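PDB 1LQS: interleukin-10-like protein from Human herpesvirus 5, which mimics human interleukin-10 as a secreted disulfide-linked dimer, binding the host interleukin-10 receptor and triggering immunosuppressive signalling that the virus exploits. Local coordinates for residues Cys60-Ser64 / Gly113-Lys117. Coordinates in Å, arbitrary orientation, origin at the centre of the assembly. Residues are numbered along the deposited sequence.
Sequences CWGCS and GCGDK
Residues 60-64 turn into the start of helix 62-84, with Trp61 at the N-cap and a weak hydrogen bond from Ser64 N to Trp61 O (2.7 Å). Residues 113-117 are extended at Gly113 and Cys114 (phi/psi -84/150 at Cys114) before turning helical by Asp116. The nearest CA atoms are those of Cys63 and Cys114, 5.2 Å apart. Both side chains point across, chi1 p for Cys63 and m for Cys114, and close a disulfide (SG to SG 2.0 Å, chi3 99°). It ties the start of helix 62-84 to the connection entering helix 116-126, in the intertwined helical dimer characteristic of IL-10 itself, where a second disulfide joins Cys60 to Cys60 of the second subunit. Trp61, chi1 m, brings CZ3 to 3.9 Å from Cys114 SG, an oblique sulfur-aromatic contact, while its ring edge presents CH2 to Asp116 OD1 at 4.1 Å. Cys114 SG also lies 3.4 Å from Ser64 N. Asp116 OD2 hydrogen-bonds Ser64 OG of the second subunit, and Trp61 meets that subunit's Trp61 edge-to-face.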
loop_
_atom_site.group_PDB
_atom_site.type_symbol
_atom_site.label_atom_id
_atom_site.label_comp_id
_atom_site.label_asym_id
_atom_site.label_seq_id
_atom_site.Cartn_x
_atom_site.Cartn_y
_atom_site.Cartn_z
ATOM N N CYS C 60 5.068 0.852 1.748
ATOM C CA CYS C 60 4.643 -0.350 1.030
ATOM C C CYS C 60 5.491 -1.589 1.263
ATOM O O CYS C 60 4.956 -2.680 1.481
ATOM C CB CYS C 60 4.619 -0.095 -0.479
ATOM S SG CYS C 60 3.045 0.423 -1.243
ATOM N N TRP C 61 6.812 -1.444 1.215
ATOM C CA TRP C 61 7.640 -2.624 1.375
ATOM C C TRP C 61 8.249 -2.916 2.731
ATOM O O TRP C 61 9.163 -3.737 2.835
ATOM C CB TRP C 61 8.706 -2.657 0.278
ATOM C CG TRP C 61 8.096 -3.009 -1.057
ATOM C CD1 TRP C 61 7.734 -2.141 -2.053
ATOM C CD2 TRP C 61 7.666 -4.315 -1.490
ATOM N NE1 TRP C 61 7.104 -2.827 -3.072
ATOM C CE2 TRP C 61 7.049 -4.159 -2.751
ATOM C CE3 TRP C 61 7.739 -5.599 -0.930
ATOM C CZ2 TRP C 61 6.508 -5.238 -3.460
ATOM C CZ3 TRP C 61 7.199 -6.669 -1.641
ATOM C CH2 TRP C 61 6.592 -6.478 -2.891
ATOM N N GLY C 62 7.719 -2.273 3.771
ATOM C CA GLY C 62 8.216 -2.508 5.114
ATOM C C GLY C 62 8.220 -3.994 5.438
ATOM O O GLY C 62 9.152 -4.498 6.057
ATOM N N CYS C 63 7.170 -4.694 5.016
ATOM C CA CYS C 63 7.058 -6.128 5.235
ATOM C C CYS C 63 8.370 -6.787 4.822
ATOM O O CYS C 63 8.886 -7.674 5.491
ATOM C CB CYS C 63 5.901 -6.697 4.390
ATOM S SG CYS C 63 6.074 -6.435 2.587
ATOM N N SER C 64 8.909 -6.331 3.705
ATOM C CA SER C 64 10.149 -6.864 3.179
ATOM C C SER C 64 11.309 -6.522 4.102
ATOM O O SER C 64 12.187 -7.348 4.357
ATOM C CB SER C 64 10.386 -6.279 1.783
ATOM O OG SER C 64 11.474 -6.887 1.123
ATOM N N GLY C 113 3.152 -10.870 6.567
ATOM C CA GLY C 113 4.258 -10.813 5.628
ATOM C C GLY C 113 3.888 -9.905 4.473
ATOM O O GLY C 113 3.018 -9.041 4.615
ATOM N N CYS C 114 4.533 -10.078 3.326
ATOM C CA CYS C 114 4.192 -9.232 2.194
ATOM C C CYS C 114 2.996 -9.815 1.469
ATOM O O CYS C 114 2.795 -11.029 1.463
ATOM C CB CYS C 114 5.361 -9.096 1.232
ATOM S SG CYS C 114 6.803 -8.198 1.881
ATOM N N GLY C 115 2.207 -8.935 0.859
ATOM C CA GLY C 115 1.009 -9.352 0.161
ATOM C C GLY C 115 1.192 -9.983 -1.196
ATOM O O GLY C 115 0.415 -10.847 -1.587
ATOM N N ASP C 116 2.214 -9.566 -1.924
ATOM C CA ASP C 116 2.431 -10.129 -3.237
ATOM C C ASP C 116 2.434 -11.651 -3.171
ATOM O O ASP C 116 1.789 -12.307 -3.988
ATOM C CB ASP C 116 3.746 -9.616 -3.827
ATOM C CG ASP C 116 4.948 -10.341 -3.287
ATOM O OD1 ASP C 116 5.190 -10.261 -2.057
ATOM O OD2 ASP C 116 5.643 -10.997 -4.098
ATOM N N LYS C 117 3.134 -12.213 -2.191
ATOM C CA LYS C 117 3.208 -13.671 -2.053
ATOM C C LYS C 117 1.843 -14.352 -2.113
ATOM O O LYS C 117 1.739 -15.501 -2.528
ATOM C CB LYS C 117 3.908 -14.068 -0.743
ATOM C CG LYS C 117 5.367 -13.640 -0.642
ATOM C CD LYS C 117 6.043 -14.275 0.576
ATOM C CE LYS C 117 7.564 -13.998 0.619
ATOM N NZ LYS C 117 8.256 -14.678 1.774
#